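Local coordinates for kinetochore protein Mis16 (PDB 4XYH), which is a WD-repeat kinetochore protein that recognises histone H4 and the CENP-A-specific chaperone Scm3, at residues Y231-A236 / T259-D264; H247-T252 / H263-P268; E195-T200 / L241-Q246; I146-G151 / L188-I193. All coordinates share one frame; numbering follows the deposited sequence.

In the fold
The four contacts fall on three successive blades of the WD-repeat propeller. Interactions 3 and 4 are successive versions of one blade-to-blade joint, their centres about 7 Å apart: the first strand of a blade sets a leucine and an aromatic residue against an alanine on the second strand of the blade before, L188 and W190 against A148, then L241 and F243 against A199. Interaction 1 ties the loop entering the third blade to that blade's strand 259-264. Interaction 2 closes the open end of the hairpin 250-255/259-264; it shares H263 and D264 with interaction 1, and their centres lie about 12 Å apart. N191 ND2 links interaction 4 to E248 O of interaction 2, 2.7 Å away.

Interaction 1. Residues Y231-A236 / T259-D264; sequences YHRHTA and TLQIHD
R233 and H234, in the loop leading from strand 229-231 into the next blade of the WD-repeat propeller, meet T259, Q261 and H263 on strand 259-264. R233 NH1 gives a hydrogen bond to H263 ND1 at 3.0 Å, with each partner in the other's plane and the two flat groups only 17° apart. The extended arginine chain, its CG anti to the carbonyl carbon (chi1 -57°), carries the guanidinium that far. Glutamine suits position 261 because its amide has two N-H groups to give: NE2 bonds R233 O at 2.8 Å, from above the carbonyl plane, and T259 OG1 at 3.1 Å, almost straight. The same nitrogen stands 3.1 Å above one face of the H234 ring.

The next shell holds both imidazoles. S253 OG bonds NE2 of H234 and NE2 of H263, while D257 bonds H234 ND1 and T259 OG1. This is consistent with the Asp-His-Ser-Trp network of WD repeats, H263 probably standing in the tryptophan's place. The Y231 ring lies over the rim of one guanidinium face, its hydroxyl bonded to L267 O. R233 NH2, also bonded to S271 O, donates to a water at 2.8 Å, which donates to D264 O at 2.7 Å.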
loop_
_atom_site.group_PDB
_atom_site.type_symbol
_atom_site.label_atom_id
_atom_site.label_comp_id
_atom_site.label_asym_id
_atom_site.label_seq_id
_atom_site.Cartn_x
_atom_site.Cartn_y
_atom_site.Cartn_z
ATOM N N TYR A 231 -1.970 17.690 -12.807
ATOM C CA TYR A 231 -2.855 17.163 -13.829
ATOM C C TYR A 231 -4.280 17.075 -13.317
ATOM O O TYR A 231 -4.530 16.617 -12.194
ATOM C CB TYR A 231 -2.387 15.781 -14.287
ATOM C CG TYR A 231 -0.982 15.743 -14.838
ATOM C CD1 TYR A 231 -0.614 16.530 -15.918
ATOM C CD2 TYR A 231 -0.026 14.895 -14.291
ATOM C CE1 TYR A 231 0.679 16.491 -16.426
ATOM C CE2 TYR A 231 1.254 14.851 -14.781
ATOM C CZ TYR A 231 1.608 15.649 -15.848
ATOM O OH TYR A 231 2.899 15.594 -16.344
ATOM N N HIS A 232 -5.215 17.529 -14.141
ATOM C CA HIS A 232 -6.624 17.384 -13.836
ATOM C C HIS A 232 -7.293 16.458 -14.854
ATOM O O HIS A 232 -7.842 16.911 -15.849
ATOM C CB HIS A 232 -7.296 18.747 -13.816
ATOM C CG HIS A 232 -6.751 19.657 -12.769
ATOM N ND1 HIS A 232 -5.768 20.587 -13.025
ATOM C CD2 HIS A 232 -7.027 19.757 -11.439
ATOM C CE1 HIS A 232 -5.471 21.236 -11.910
ATOM N NE2 HIS A 232 -6.220 20.741 -10.936
ATOM N N ARG A 233 -7.241 15.155 -14.594
ATOM C CA ARG A 233 -7.678 14.159 -15.566
ATOM C C ARG A 233 -8.678 13.176 -14.967
ATOM O O ARG A 233 -9.095 12.225 -15.613
ATOM C CB ARG A 233 -6.466 13.420 -16.119
ATOM C CG ARG A 233 -5.451 14.367 -16.750
ATOM C CD ARG A 233 -4.306 13.637 -17.428
ATOM N NE ARG A 233 -3.462 14.565 -18.172
ATOM C CZ ARG A 233 -2.170 14.378 -18.414
ATOM N NH1 ARG A 233 -1.556 13.288 -17.972
ATOM N NH2 ARG A 233 -1.489 15.285 -19.098
ATOM N N HIS A 234 -9.057 13.406 -13.723
ATOM C CA HIS A 234 -10.035 12.539 -13.087
ATOM C C HIS A 234 -11.247 13.354 -12.657
ATOM O O HIS A 234 -11.154 14.563 -12.463
ATOM C CB HIS A 234 -9.419 11.807 -11.894
ATOM C CG HIS A 234 -8.527 10.663 -12.279
ATOM N ND1 HIS A 234 -9.021 9.464 -12.753
ATOM C CD2 HIS A 234 -7.181 10.530 -12.247
ATOM C CE1 HIS A 234 -8.012 8.644 -12.998
ATOM N NE2 HIS A 234 -6.884 9.264 -12.702
ATOM N N THR A 235 -12.385 12.691 -12.511
ATOM C CA THR A 235 -13.620 13.398 -12.200
ATOM C C THR A 235 -14.102 13.040 -10.793
ATOM O O THR A 235 -15.172 13.466 -10.361
ATOM C CB THR A 235 -14.711 13.094 -13.245
ATOM O OG1 THR A 235 -14.971 11.689 -13.266
ATOM C CG2 THR A 235 -14.245 13.518 -14.645
ATOM N N ALA A 236 -13.280 12.281 -10.073
ATOM C CA ALA A 236 -13.540 11.972 -8.674
ATOM C C ALA A 236 -12.201 11.646 -8.005
ATOM O O ALA A 236 -11.160 11.670 -8.674
ATOM C CB ALA A 236 -14.528 10.821 -8.550
ATOM N N THR A 259 -11.853 4.938 -13.868
ATOM C CA THR A 259 -10.838 4.833 -14.924
ATOM C C THR A 259 -9.445 4.423 -14.443
ATOM O O THR A 259 -9.075 4.607 -13.273
ATOM C CB THR A 259 -10.686 6.150 -15.706
ATOM O OG1 THR A 259 -10.155 7.178 -14.853
ATOM C CG2 THR A 259 -12.032 6.587 -16.280
ATOM N N LEU A 260 -8.694 3.852 -15.381
ATOM C CA LEU A 260 -7.293 3.519 -15.219
ATOM C C LEU A 260 -6.569 4.367 -16.228
ATOM O O LEU A 260 -6.889 4.304 -17.413
ATOM C CB LEU A 260 -7.045 2.035 -15.488
ATOM C CG LEU A 260 -5.597 1.601 -15.725
ATOM C CD1 LEU A 260 -4.780 1.709 -14.425
ATOM C CD2 LEU A 260 -5.540 0.167 -16.287
ATOM N N GLN A 261 -5.619 5.185 -15.795
ATOM C CA GLN A 261 -4.979 6.089 -16.749
ATOM C C GLN A 261 -3.464 5.979 -16.697
ATOM O O GLN A 261 -2.882 5.628 -15.672
ATOM C CB GLN A 261 -5.427 7.543 -16.523
ATOM C CG GLN A 261 -6.955 7.733 -16.476
ATOM C CD GLN A 261 -7.373 9.186 -16.586
ATOM O OE1 GLN A 261 -6.655 9.999 -17.148
ATOM N NE2 GLN A 261 -8.541 9.515 -16.048
ATOM N N ILE A 262 -2.834 6.250 -17.835
ATOM C CA ILE A 262 -1.383 6.256 -17.933
ATOM C C ILE A 262 -0.976 7.660 -18.293
ATOM O O ILE A 262 -1.516 8.241 -19.235
ATOM C CB ILE A 262 -0.858 5.267 -18.994
ATOM C CG1 ILE A 262 -1.334 3.848 -18.680
ATOM C CG2 ILE A 262 0.660 5.337 -19.066
ATOM C CD1 ILE A 262 -0.736 3.281 -17.397
ATOM N N HIS A 263 -0.052 8.221 -17.532
ATOM C CA HIS A 263 0.373 9.578 -17.783
ATOM C C HIS A 263 1.831 9.584 -18.160
ATOM O O HIS A 263 2.618 8.809 -17.601
ATOM C CB HIS A 263 0.141 10.459 -16.554
ATOM C CG HIS A 263 -1.195 10.253 -15.917
ATOM N ND1 HIS A 263 -2.322 10.933 -16.319
ATOM C CD2 HIS A 263 -1.593 9.419 -14.927
ATOM C CE1 HIS A 263 -3.355 10.535 -15.600
ATOM N NE2 HIS A 263 -2.937 9.621 -14.745
ATOM N N ASP A 264 2.175 10.461 -19.105
ATOM C CA ASP A 264 3.562 10.755 -19.466
ATOM C C ASP A 264 3.981 12.068 -18.805
ATOM O O ASP A 264 3.572 13.149 -19.248
ATOM C CB ASP A 264 3.711 10.846 -20.990
ATOM C CG ASP A 264 5.161 11.043 -21.441
ATOM O OD1 ASP A 264 6.020 11.406 -20.609
ATOM O OD2 ASP A 264 5.445 10.845 -22.646
HETATM O O HOH W 1 0.980 13.878 -19.207
#

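Interaction 2. Residues H247-T252 / H263-P268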
loop_
_atom_site.group_PDB
_atom_site.type_symbol
_atom_site.label_atom_id
_atom_site.label_comp_id
_atom_site.label_asym_id
_atom_site.label_seq_id
_atom_site.Cartn_x
_atom_site.Cartn_y
_atom_site.Cartn_z
ATOM N N HIS A 247 10.720 3.054 -15.944
ATOM C CA HIS A 247 10.548 4.232 -16.793
ATOM C C HIS A 247 10.336 5.531 -16.012
ATOM O O HIS A 247 9.390 5.683 -15.249
ATOM C CB HIS A 247 9.401 4.023 -17.785
ATOM C CG HIS A 247 9.428 4.985 -18.932
ATOM N ND1 HIS A 247 9.607 6.344 -18.763
ATOM C CD2 HIS A 247 9.302 4.786 -20.268
ATOM C CE1 HIS A 247 9.591 6.940 -19.944
ATOM N NE2 HIS A 247 9.404 6.018 -20.871
ATOM N N GLU A 248 11.249 6.457 -16.262
ATOM C CA GLU A 248 11.280 7.791 -15.699
ATOM C C GLU A 248 9.948 8.554 -15.716
ATOM O O GLU A 248 9.665 9.340 -14.805
ATOM C CB GLU A 248 12.327 8.589 -16.472
ATOM C CG GLU A 248 12.951 9.760 -15.745
ATOM C CD GLU A 248 14.311 10.135 -16.357
ATOM O OE1 GLU A 248 14.556 9.762 -17.536
ATOM O OE2 GLU A 248 15.137 10.779 -15.656
ATOM N N ALA A 249 9.135 8.348 -16.750
ATOM C CA ALA A 249 8.020 9.261 -16.977
ATOM C C ALA A 249 6.655 8.579 -17.051
ATOM O O ALA A 249 5.656 9.224 -17.393
ATOM C CB ALA A 249 8.263 10.061 -18.248
ATOM N N LEU A 250 6.601 7.295 -16.721
ATOM C CA LEU A 250 5.351 6.567 -16.834
ATOM C C LEU A 250 4.681 6.443 -15.472
ATOM O O LEU A 250 5.134 5.697 -14.592
ATOM C CB LEU A 250 5.575 5.189 -17.458
ATOM C CG LEU A 250 4.360 4.521 -18.110
ATOM C CD1 LEU A 250 4.812 3.506 -19.126
ATOM C CD2 LEU A 250 3.476 3.840 -17.086
ATOM N N LEU A 251 3.574 7.165 -15.325
ATOM C CA LEU A 251 2.817 7.200 -14.084
ATOM C C LEU A 251 1.419 6.657 -14.336
ATOM O O LEU A 251 0.767 7.069 -15.298
ATOM C CB LEU A 251 2.741 8.630 -13.548
ATOM C CG LEU A 251 1.839 8.850 -12.335
ATOM C CD1 LEU A 251 2.500 8.258 -11.103
ATOM C CD2 LEU A 251 1.577 10.331 -12.155
ATOM N N THR A 252 0.959 5.733 -13.494
ATOM C CA THR A 252 -0.412 5.252 -13.607
ATOM C C THR A 252 -1.281 5.707 -12.427
ATOM O O THR A 252 -0.789 5.858 -11.308
ATOM C CB THR A 252 -0.481 3.723 -13.709
ATOM O OG1 THR A 252 -1.845 3.342 -13.909
ATOM C CG2 THR A 252 0.045 3.052 -12.442
ATOM N N HIS A 263 -0.052 8.221 -17.532
ATOM C CA HIS A 263 0.373 9.578 -17.783
ATOM C C HIS A 263 1.831 9.584 -18.160
ATOM O O HIS A 263 2.618 8.809 -17.601
ATOM C CB HIS A 263 0.141 10.459 -16.554
ATOM C CG HIS A 263 -1.195 10.253 -15.917
ATOM N ND1 HIS A 263 -2.322 10.933 -16.319
ATOM C CD2 HIS A 263 -1.593 9.419 -14.927
ATOM C CE1 HIS A 263 -3.355 10.535 -15.600
ATOM N NE2 HIS A 263 -2.937 9.621 -14.745
ATOM N N ASP A 264 2.175 10.461 -19.105
ATOM C CA ASP A 264 3.562 10.755 -19.466
ATOM C C ASP A 264 3.981 12.068 -18.805
ATOM O O ASP A 264 3.572 13.149 -19.248
ATOM C CB ASP A 264 3.711 10.846 -20.990
ATOM C CG ASP A 264 5.161 11.043 -21.441
ATOM O OD1 ASP A 264 6.020 11.406 -20.609
ATOM O OD2 ASP A 264 5.445 10.845 -22.646
ATOM N N THR A 265 4.811 11.985 -17.766
ATOM C CA THR A 265 5.112 13.172 -16.957
ATOM C C THR A 265 6.036 14.171 -17.657
ATOM O O THR A 265 6.303 15.252 -17.124
ATOM C CB THR A 265 5.735 12.794 -15.590
ATOM O OG1 THR A 265 6.947 12.047 -15.783
ATOM C CG2 THR A 265 4.758 11.974 -14.781
ATOM N N ARG A 266 6.501 13.822 -18.856
ATOM C CA ARG A 266 7.300 14.744 -19.656
ATOM C C ARG A 266 6.422 15.772 -20.380
ATOM O O ARG A 266 6.899 16.810 -20.824
ATOM C CB ARG A 266 8.152 13.967 -20.660
ATOM C CG ARG A 266 9.316 13.222 -20.020
ATOM C CD ARG A 266 9.874 12.160 -20.950
ATOM N NE ARG A 266 8.797 11.421 -21.598
ATOM C CZ ARG A 266 8.957 10.285 -22.270
ATOM N NH1 ARG A 266 10.158 9.742 -22.383
ATOM N NH2 ARG A 266 7.908 9.688 -22.824
ATOM N N LEU A 267 5.135 15.480 -20.485
ATOM C CA LEU A 267 4.207 16.342 -21.210
ATOM C C LEU A 267 3.533 17.311 -20.246
ATOM O O LEU A 267 3.313 16.983 -19.081
ATOM C CB LEU A 267 3.164 15.499 -21.947
ATOM C CG LEU A 267 3.527 14.972 -23.339
ATOM C CD1 LEU A 267 4.996 14.618 -23.455
ATOM C CD2 LEU A 267 2.672 13.769 -23.700
ATOM N N PRO A 268 3.213 18.521 -20.717
ATOM C CA PRO A 268 2.535 19.489 -19.843
ATOM C C PRO A 268 1.083 19.073 -19.582
ATOM O O PRO A 268 0.627 18.097 -20.182
ATOM C CB PRO A 268 2.615 20.793 -20.645
ATOM C CG PRO A 268 2.641 20.336 -22.070
ATOM C CD PRO A 268 3.437 19.055 -22.073
#
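The carbonyl oxygens of A249 and H263 face each other only 3.1 Å apart, two acceptors with no proton between them. Each is satisfied by another donor: T265 N bonds A249 O on a lone pair at 2.9 Å, and L251 N bonds H263 O at 3.0 Å, nearly straight. The CA-H of D264 also points at A249 O. The ladder continues with H263 N bonded to L251 O at 2.6 Å, a short bond lying nearly along the C=O axis. L251 and H263 thus form an antiparallel hydrogen-bonded pair, L250 and D264 a non-hydrogen-bonded one.

Beyond the paired residues, a small alanine suits position 249 because D264, T265 and R266 crowd round its methyl. R266 grips D264 side-on, NE to OD1 and NH2 to OD2, the latter a salt bridge of 2.7 Å. OD1 also accepts R266 N, making an Asx turn. The arginine bends at chi3 (-43°), which folds its guanidinium back to the carboxylate and lays one face over A249 CB, 3.7 Å from NE. H247 brings its ring edge over the guanidinium face, CE1 3.8 Å from R266 NH1, the planes 81° apart. Its ND1 accepts A249 N, which helps to hold the ring.

Strands 250-255 and 259-264 are the middle two of their four-stranded blade, between 238-243 and 275-278. L251 and H263 pack on I207 of strand 207-211 in the preceding blade, whereas L250 and T252 meet F289 of strand 284-289 in the following one.

Interaction 3. Residues E195-T200 / L241-Q246; sequences EGTLAT and LQFHLQ
F243 pushes the far end of its ring against A199, with CE2 3.7 Å from the alanine CB. One edge of the ring meets the backbone, L198 C lying near its plane 3.9 Å from F243 CE2. Its tip, CZ, comes within 4.2 Å of T197 CG2, the side chains crossing at about a right angle. Because CG of F243 is anti to its own carbonyl carbon (chi1 -84°), the flat ring can reach across to strand 197-201. Alanine suits position 199, its single methyl lying directly against the ring.

L241 extends the apolar contact along the strand, its CD1 4.1 Å from A199 CB. Its CG sits between the backbone N and carbonyl carbon (chi1 48°), the crowded position, which spreads the two methyls over successive peptide groups: CD1 is 3.5 Å from A199 O, and CD2 is 3.5 Å from T200 C. An alanine in place of L241 would probably open a gap beside A199 and the T200 peptide.

This is a joint between propeller blades, its strands antiparallel at 163° with axes approaching to 7.6 Å. T200, whose CB points away from L241, bonds through OG1 to H181 and W210, probably part of its own blade's polar network. Strand 197-201 lies between 187-190 and 207-211 in that blade; strand 238-243 begins the next, whose strand 250-255 places L251 against both A199 and F243.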
loop_
_atom_site.group_PDB
_atom_site.type_symbol
_atom_site.label_atom_id
_atom_site.label_comp_id
_atom_site.label_asym_id
_atom_site.label_seq_id
_atom_site.Cartn_x
_atom_site.Cartn_y
_atom_site.Cartn_z
ATOM N N GLU A 195 15.602 10.155 -9.069
ATOM C CA GLU A 195 15.674 10.387 -7.634
ATOM C C GLU A 195 15.142 11.753 -7.231
ATOM O O GLU A 195 15.512 12.770 -7.816
ATOM C CB GLU A 195 17.109 10.242 -7.139
ATOM C CG GLU A 195 17.243 10.486 -5.659
ATOM C CD GLU A 195 18.635 10.169 -5.138
ATOM O OE1 GLU A 195 19.322 9.309 -5.735
ATOM O OE2 GLU A 195 19.037 10.783 -4.126
ATOM N N GLY A 196 14.245 11.766 -6.244
ATOM C CA GLY A 196 13.714 13.014 -5.736
ATOM C C GLY A 196 12.381 13.415 -6.330
ATOM O O GLY A 196 11.736 14.344 -5.847
ATOM N N THR A 197 11.957 12.728 -7.379
ATOM C CA THR A 197 10.651 13.013 -7.974
ATOM C C THR A 197 9.578 12.079 -7.387
ATOM O O THR A 197 9.839 10.898 -7.182
ATOM C CB THR A 197 10.699 12.877 -9.509
ATOM O OG1 THR A 197 11.431 13.983 -10.048
ATOM C CG2 THR A 197 9.284 12.852 -10.114
ATOM N N LEU A 198 8.397 12.617 -7.081
ATOM C CA LEU A 198 7.297 11.810 -6.548
ATOM C C LEU A 198 5.959 12.362 -7.019
ATOM O O LEU A 198 5.889 13.462 -7.580
ATOM C CB LEU A 198 7.317 11.775 -5.017
ATOM C CG LEU A 198 7.048 13.106 -4.303
ATOM C CD1 LEU A 198 6.432 12.875 -2.943
ATOM C CD2 LEU A 198 8.354 13.885 -4.157
ATOM N N ALA A 199 4.895 11.612 -6.780
ATOM C CA ALA A 199 3.567 12.067 -7.181
ATOM C C ALA A 199 2.533 11.825 -6.096
ATOM O O ALA A 199 2.650 10.880 -5.307
ATOM C CB ALA A 199 3.142 11.376 -8.471
ATOM N N THR A 200 1.507 12.676 -6.077
ATOM C CA THR A 200 0.399 12.520 -5.146
ATOM C C THR A 200 -0.956 12.711 -5.847
ATOM O O THR A 200 -1.055 13.436 -6.841
ATOM C CB THR A 200 0.497 13.522 -3.989
ATOM O OG1 THR A 200 0.520 14.856 -4.517
ATOM C CG2 THR A 200 1.757 13.279 -3.181
ATOM N N LEU A 241 -1.828 5.651 -7.044
ATOM C CA LEU A 241 -1.002 5.939 -8.212
ATOM C C LEU A 241 0.385 5.315 -8.040
ATOM O O LEU A 241 0.823 5.090 -6.917
ATOM C CB LEU A 241 -0.894 7.450 -8.462
ATOM C CG LEU A 241 -0.555 8.473 -7.360
ATOM C CD1 LEU A 241 0.860 8.341 -6.839
ATOM C CD2 LEU A 241 -0.758 9.892 -7.880
ATOM N N GLN A 242 1.072 5.040 -9.146
ATOM C CA GLN A 242 2.387 4.419 -9.077
ATOM C C GLN A 242 3.244 4.759 -10.298
ATOM O O GLN A 242 2.757 4.807 -11.424
ATOM C CB GLN A 242 2.262 2.891 -8.928
ATOM C CG GLN A 242 3.578 2.225 -8.489
ATOM C CD GLN A 242 3.554 0.688 -8.508
ATOM O OE1 GLN A 242 4.206 0.064 -9.340
ATOM N NE2 GLN A 242 2.839 0.083 -7.567
ATOM N N PHE A 243 4.525 5.008 -10.057
ATOM C CA PHE A 243 5.488 5.156 -11.130
ATOM C C PHE A 243 5.946 3.778 -11.577
ATOM O O PHE A 243 6.008 2.840 -10.767
ATOM C CB PHE A 243 6.691 5.997 -10.677
ATOM C CG PHE A 243 6.479 7.486 -10.791
ATOM C CD1 PHE A 243 6.472 8.110 -12.038
ATOM C CD2 PHE A 243 6.304 8.261 -9.659
ATOM C CE1 PHE A 243 6.292 9.477 -12.151
ATOM C CE2 PHE A 243 6.119 9.641 -9.763
ATOM C CZ PHE A 243 6.113 10.248 -11.007
ATOM N N HIS A 244 6.256 3.652 -12.864
ATOM C CA HIS A 244 6.796 2.402 -13.403
ATOM C C HIS A 244 8.214 2.146 -12.892
ATOM O O HIS A 244 9.007 3.076 -12.766
ATOM C CB HIS A 244 6.794 2.422 -14.939
ATOM C CG HIS A 244 6.897 1.062 -15.550
ATOM N ND1 HIS A 244 8.079 0.355 -15.593
ATOM C CD2 HIS A 244 5.957 0.264 -16.106
ATOM C CE1 HIS A 244 7.863 -0.821 -16.158
ATOM N NE2 HIS A 244 6.583 -0.901 -16.478
ATOM N N LEU A 245 8.538 0.886 -12.614
ATOM C CA LEU A 245 9.869 0.528 -12.115
ATOM C C LEU A 245 10.991 0.812 -13.107
ATOM O O LEU A 245 12.141 0.978 -12.714
ATOM C CB LEU A 245 9.939 -0.956 -11.740
ATOM C CG LEU A 245 9.617 -1.465 -10.334
ATOM C CD1 LEU A 245 9.952 -0.417 -9.277
ATOM C CD2 LEU A 245 8.159 -1.943 -10.230
ATOM N N GLN A 246 10.680 0.831 -14.396
ATOM C CA GLN A 246 11.744 0.916 -15.398
ATOM C C GLN A 246 11.590 2.114 -16.301
ATOM O O GLN A 246 12.241 2.179 -17.331
ATOM C CB GLN A 246 11.791 -0.353 -16.265
ATOM C CG GLN A 246 11.973 -1.660 -15.496
ATOM C CD GLN A 246 13.312 -1.744 -14.767
ATOM O OE1 GLN A 246 14.298 -1.105 -15.156
ATOM N NE2 GLN A 246 13.352 -2.538 -13.707
#

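Interaction 4. Residues I146-G151 / L188-I193; sequences IIATLG and LGWNFI
W190 and A148 make the tightest apolar contact, with the indole CZ2 3.4 Å from the alanine CB. W190 CG lies anti to the carbonyl carbon (chi1 -68°), carrying the indole across to strand 146-150. The six-membered end of the indole reaches on to I146, whose CG2 lies 3.9 Å from W190 CH2, the side chains crossing at about a right angle. L188 fills the other end: its CD1 is 4.2 Å from A148 CB, and its CB is 4.2 Å from L150 CD1.

Against the backbone, L188 CD2 packs 3.6 Å from A148 O, and A148 N lies at the indole edge, in the ring plane. Small alanine suits this spot because indole and leucine both press on it.

These strands, antiparallel at 159° with axes approaching to 8.0 Å, belong to adjacent blades of the WD-repeat propeller: 146-150 is second in its blade, 187-190 first in the next.

Among polar contacts, W190 NE1 bonds R138 O on strand 136-140, helping to set how the indole is turned. A leucine in place of W190 would probably leave R138 O without this donor and the A148 and I146 methyls poorly covered. Just beyond, N191 OD1 accepts I193 N in an Asx turn.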
loop_
_atom_site.group_PDB
_atom_site.type_symbol
_atom_site.label_atom_id
_atom_site.label_comp_id
_atom_site.label_asym_id
_atom_site.label_seq_id
_atom_site.Cartn_x
_atom_site.Cartn_y
_atom_site.Cartn_z
ATOM N N ILE A 146 14.877 9.323 3.498
ATOM C CA ILE A 146 13.951 10.357 3.052
ATOM C C ILE A 146 12.520 9.781 2.974
ATOM O O ILE A 146 12.258 8.854 2.203
ATOM C CB ILE A 146 14.381 10.940 1.667
ATOM C CG1 ILE A 146 15.821 11.482 1.735
ATOM C CG2 ILE A 146 13.402 11.980 1.183
ATOM C CD1 ILE A 146 16.014 12.624 2.723
ATOM N N ILE A 147 11.608 10.308 3.795
ATOM C CA ILE A 147 10.220 9.816 3.833
ATOM C C ILE A 147 9.271 10.888 3.289
ATOM O O ILE A 147 9.390 12.074 3.644
ATOM C CB ILE A 147 9.749 9.447 5.266
ATOM C CG1 ILE A 147 10.792 8.617 6.024
ATOM C CG2 ILE A 147 8.355 8.753 5.233
ATOM C CD1 ILE A 147 11.081 7.282 5.406
ATOM N N ALA A 148 8.351 10.485 2.414
ATOM C CA ALA A 148 7.256 11.364 2.011
ATOM C C ALA A 148 5.971 10.879 2.667
ATOM O O ALA A 148 5.782 9.676 2.825
ATOM C CB ALA A 148 7.106 11.399 0.500
ATOM N N THR A 149 5.094 11.799 3.061
ATOM C CA THR A 149 3.779 11.411 3.587
ATOM C C THR A 149 2.698 12.295 3.020
ATOM O O THR A 149 2.994 13.342 2.464
ATOM C CB THR A 149 3.668 11.508 5.140
ATOM O OG1 THR A 149 3.498 12.876 5.531
ATOM C CG2 THR A 149 4.870 10.910 5.850
ATOM N N LEU A 150 1.441 11.869 3.173
ATOM C CA LEU A 150 0.271 12.712 2.908
ATOM C C LEU A 150 -0.474 12.972 4.213
ATOM O O LEU A 150 -0.851 12.025 4.919
ATOM C CB LEU A 150 -0.675 12.042 1.921
ATOM C CG LEU A 150 -0.438 12.236 0.431
ATOM C CD1 LEU A 150 -1.393 11.317 -0.372
ATOM C CD2 LEU A 150 -0.603 13.712 0.043
ATOM N N GLY A 151 -0.708 14.238 4.531
ATOM C CA GLY A 151 -1.282 14.570 5.816
ATOM C C GLY A 151 -2.415 15.575 5.776
ATOM O O GLY A 151 -3.252 15.533 4.872
ATOM N N LEU A 188 0.136 8.259 -3.391
ATOM C CA LEU A 188 1.509 8.711 -3.161
ATOM C C LEU A 188 2.511 7.696 -3.700
ATOM O O LEU A 188 2.392 6.508 -3.435
ATOM C CB LEU A 188 1.758 8.929 -1.666
ATOM C CG LEU A 188 3.201 9.220 -1.221
ATOM C CD1 LEU A 188 3.656 10.550 -1.750
ATOM C CD2 LEU A 188 3.293 9.223 0.302
ATOM N N GLY A 189 3.508 8.154 -4.446
ATOM C CA GLY A 189 4.502 7.237 -4.955
ATOM C C GLY A 189 5.741 7.944 -5.469
ATOM O O GLY A 189 5.638 8.978 -6.151
ATOM N N TRP A 190 6.904 7.387 -5.138
ATOM C CA TRP A 190 8.174 7.896 -5.633
ATOM C C TRP A 190 8.510 7.384 -7.031
ATOM O O TRP A 190 8.067 6.301 -7.451
ATOM C CB TRP A 190 9.305 7.503 -4.709
ATOM C CG TRP A 190 9.275 8.139 -3.375
ATOM C CD1 TRP A 190 8.741 7.627 -2.226
ATOM C CD2 TRP A 190 9.853 9.401 -3.027
ATOM N NE1 TRP A 190 8.959 8.501 -1.183
ATOM C CE2 TRP A 190 9.629 9.600 -1.654
ATOM C CE3 TRP A 190 10.548 10.378 -3.744
ATOM C CZ2 TRP A 190 10.071 10.744 -0.984
ATOM C CZ3 TRP A 190 10.982 11.517 -3.074
ATOM C CH2 TRP A 190 10.741 11.686 -1.712
ATOM N N ASN A 191 9.294 8.187 -7.742
ATOM C CA ASN A 191 9.886 7.806 -9.009
ATOM C C ASN A 191 11.114 6.920 -8.752
ATOM O O ASN A 191 11.985 7.277 -7.946
ATOM C CB ASN A 191 10.254 9.069 -9.791
ATOM C CG ASN A 191 10.548 8.793 -11.266
ATOM O OD1 ASN A 191 11.382 7.947 -11.608
ATOM N ND2 ASN A 191 9.852 9.510 -12.146
ATOM N N PHE A 192 11.178 5.762 -9.404
ATOM C CA PHE A 192 12.271 4.808 -9.172
ATOM C C PHE A 192 13.529 5.103 -10.008
ATOM O O PHE A 192 14.607 4.610 -9.705
ATOM C CB PHE A 192 11.792 3.386 -9.452
ATOM C CG PHE A 192 10.658 2.956 -8.571
ATOM C CD1 PHE A 192 10.909 2.478 -7.292
ATOM C CD2 PHE A 192 9.335 3.046 -9.014
ATOM C CE1 PHE A 192 9.863 2.090 -6.461
ATOM C CE2 PHE A 192 8.290 2.659 -8.195
ATOM C CZ PHE A 192 8.554 2.182 -6.909
ATOM N N ILE A 193 13.378 5.904 -11.058
ATOM C CA ILE A 193 14.489 6.224 -11.950
ATOM C C ILE A 193 15.066 7.615 -11.661
ATOM O O ILE A 193 16.280 7.800 -11.586
ATOM C CB ILE A 193 14.043 6.151 -13.418
ATOM C CG1 ILE A 193 13.514 4.750 -13.732
ATOM C CG2 ILE A 193 15.177 6.555 -14.345
ATOM C CD1 ILE A 193 14.441 3.629 -13.279
#